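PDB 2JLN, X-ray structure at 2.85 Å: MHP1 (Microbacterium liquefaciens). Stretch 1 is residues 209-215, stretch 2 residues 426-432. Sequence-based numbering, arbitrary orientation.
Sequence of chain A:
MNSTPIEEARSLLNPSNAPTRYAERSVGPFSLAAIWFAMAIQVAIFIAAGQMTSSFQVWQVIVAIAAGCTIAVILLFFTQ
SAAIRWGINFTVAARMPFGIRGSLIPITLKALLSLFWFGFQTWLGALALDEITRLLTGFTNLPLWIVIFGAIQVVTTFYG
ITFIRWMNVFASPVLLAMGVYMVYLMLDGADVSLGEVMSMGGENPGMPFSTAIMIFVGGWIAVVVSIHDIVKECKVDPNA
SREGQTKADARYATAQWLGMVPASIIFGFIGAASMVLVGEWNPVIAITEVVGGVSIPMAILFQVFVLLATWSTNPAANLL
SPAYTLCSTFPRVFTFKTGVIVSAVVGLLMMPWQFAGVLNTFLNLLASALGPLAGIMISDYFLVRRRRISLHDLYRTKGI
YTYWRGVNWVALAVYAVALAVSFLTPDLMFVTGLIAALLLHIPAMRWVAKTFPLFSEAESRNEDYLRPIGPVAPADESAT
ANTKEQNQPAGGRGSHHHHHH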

# COMPACT_ATOMS: atom_id res chain seq x y z
N PHE A 209 -12.32 -13.38 16.71
CA PHE A 209 -11.08 -13.61 15.97
C PHE A 209 -11.12 -13.10 14.52
O PHE A 209 -10.07 -12.82 13.93
CB PHE A 209 -10.72 -15.08 15.97
CG PHE A 209 -9.39 -15.37 15.38
CD1 PHE A 209 -8.23 -15.15 16.10
CD2 PHE A 209 -9.29 -15.86 14.09
CE1 PHE A 209 -7.00 -15.43 15.56
CE2 PHE A 209 -8.08 -16.15 13.54
CZ PHE A 209 -6.92 -15.93 14.27
N SER A 210 -12.32 -13.02 13.94
CA SER A 210 -12.51 -12.51 12.58
C SER A 210 -12.18 -11.01 12.52
O SER A 210 -11.63 -10.51 11.53
CB SER A 210 -13.96 -12.72 12.14
OG SER A 210 -14.80 -11.66 12.61
N THR A 211 -12.54 -10.30 13.57
CA THR A 211 -12.36 -8.86 13.60
C THR A 211 -10.92 -8.56 13.89
O THR A 211 -10.48 -7.43 13.70
CB THR A 211 -13.21 -8.24 14.71
OG1 THR A 211 -14.59 -8.24 14.30
CG2 THR A 211 -12.74 -6.80 15.03
N ALA A 212 -10.19 -9.57 14.36
CA ALA A 212 -8.76 -9.41 14.60
C ALA A 212 -8.03 -9.41 13.26
O ALA A 212 -7.25 -8.50 12.96
CB ALA A 212 -8.25 -10.52 15.48
N ILE A 213 -8.31 -10.44 12.46
CA ILE A 213 -7.74 -10.59 11.14
C ILE A 213 -8.00 -9.33 10.33
O ILE A 213 -7.11 -8.81 9.66
CB ILE A 213 -8.34 -11.78 10.39
CG1 ILE A 213 -8.19 -13.07 11.19
CG2 ILE A 213 -7.66 -11.95 9.03
CD1 ILE A 213 -8.43 -14.34 10.37
N MET A 214 -9.23 -8.83 10.42
CA MET A 214 -9.60 -7.60 9.73
C MET A 214 -8.81 -6.38 10.19
O MET A 214 -8.82 -5.38 9.51
CB MET A 214 -11.09 -7.33 9.92
CG MET A 214 -11.65 -6.20 9.07
SD MET A 214 -11.44 -6.55 7.32
CE MET A 214 -11.62 -8.35 7.29
N ILE A 215 -8.15 -6.45 11.34
CA ILE A 215 -7.38 -5.30 11.78
C ILE A 215 -6.01 -5.30 11.13
O ILE A 215 -5.46 -4.25 10.84
CB ILE A 215 -7.28 -5.21 13.32
CG1 ILE A 215 -8.58 -4.66 13.88
CG2 ILE A 215 -6.09 -4.34 13.77
CD1 ILE A 215 -8.95 -5.23 15.23
N PRO A 426 -20.33 -3.42 10.61
CA PRO A 426 -19.21 -2.60 11.11
C PRO A 426 -17.83 -3.24 11.37
O PRO A 426 -16.83 -2.58 11.09
CB PRO A 426 -19.78 -2.01 12.39
CG PRO A 426 -21.18 -1.78 12.05
CD PRO A 426 -21.60 -2.97 11.21
N ASP A 427 -17.74 -4.46 11.87
CA ASP A 427 -16.40 -5.01 12.09
C ASP A 427 -15.77 -5.62 10.83
O ASP A 427 -14.63 -6.08 10.85
CB ASP A 427 -16.38 -6.01 13.25
CG ASP A 427 -16.60 -5.33 14.60
OD1 ASP A 427 -16.57 -6.02 15.66
OD2 ASP A 427 -16.81 -4.09 14.60
N LEU A 428 -16.53 -5.63 9.73
CA LEU A 428 -16.06 -6.13 8.44
C LEU A 428 -16.34 -5.17 7.27
O LEU A 428 -16.30 -5.59 6.12
CB LEU A 428 -16.70 -7.48 8.13
CG LEU A 428 -16.48 -8.64 9.11
CD1 LEU A 428 -17.49 -9.74 8.85
CD2 LEU A 428 -15.07 -9.19 9.05
N MET A 429 -16.63 -3.90 7.58
CA MET A 429 -16.99 -2.87 6.59
C MET A 429 -16.34 -2.96 5.19
O MET A 429 -17.04 -3.05 4.18
CB MET A 429 -16.72 -1.48 7.17
CG MET A 429 -17.65 -0.42 6.66
SD MET A 429 -17.33 1.26 7.27
CE MET A 429 -16.51 1.98 5.84
N PHE A 430 -15.01 -2.93 5.14
CA PHE A 430 -14.25 -3.05 3.88
C PHE A 430 -14.65 -4.24 3.01
O PHE A 430 -14.93 -4.08 1.83
CB PHE A 430 -12.75 -3.13 4.19
CG PHE A 430 -11.90 -3.44 2.99
CD1 PHE A 430 -11.65 -2.48 2.02
CD2 PHE A 430 -11.31 -4.69 2.85
CE1 PHE A 430 -10.85 -2.75 0.92
CE2 PHE A 430 -10.49 -4.97 1.74
CZ PHE A 430 -10.27 -4.00 0.78
N VAL A 431 -14.66 -5.44 3.60
CA VAL A 431 -14.99 -6.66 2.88
C VAL A 431 -16.47 -6.82 2.46
O VAL A 431 -16.76 -7.49 1.48
CB VAL A 431 -14.53 -7.89 3.67
CG1 VAL A 431 -15.46 -9.07 3.40
CG2 VAL A 431 -13.06 -8.23 3.35
N THR A 432 -17.40 -6.22 3.19
CA THR A 432 -18.78 -6.21 2.70
C THR A 432 -19.01 -5.23 1.53
O THR A 432 -19.71 -5.53 0.57
CB THR A 432 -19.79 -5.95 3.83
OG1 THR A 432 -20.28 -7.20 4.32
CG2 THR A 432 -20.99 -5.15 3.34

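The two stretches meet in a small, mixed contact, in which M214 packs on L428 and V431 and a single weak hydrogen bond joins T211 to D427. Together they bury 288 Å², and the approach is closest around T211 and D427, whose CA atoms lie 5.8 Å apart; the CA atoms of M214 and L428 are 6.7 Å apart.

M214 contributes the largest share, with 83 Å² covered. Its CA-to-CB bond points toward the second stretch, and chi1 of -171° (t), chi2 of 60° (p) and an off-rotamer chi3 of 33° place CE near L428 and V431. Its CG packs 3.5 Å from the backbone O of D427, while its CE lies 4.0 Å from CD2 of L428 and 4.2 Å from CG2 of V431. A long, unbranched side chain suits this place, since it can span from the backbone of D427 to the methyl groups of two later residues. L428 has its CA-to-CB bond sideways, but the end of the side chain comes nearer, bringing CD2 to M214 and also to within 4.3 Å of OG of S210, whose small side chain, with its CA-to-CB bond toward the second stretch, makes a peripheral contact. V431, three residues further on, has its CA-to-CB bond directed toward the first stretch and offers a compact branched surface.

The polar part lies about one helical turn before M214. The CA-to-CB bond of T211 runs sideways, and with chi1 at -74° (m) its hydroxyl provides the donor, OG1 to OD1 of D427 over 3.3 Å, a weak bond. The same OG1 is only 3.0 Å from CB of D427, so the hydroxyl sits tightly against the aspartate side chain. D427 directs its CA-to-CB bond toward the first stretch, and its short side chain places the acceptor within reach. It remains exposed overall, although 56 Å² is covered.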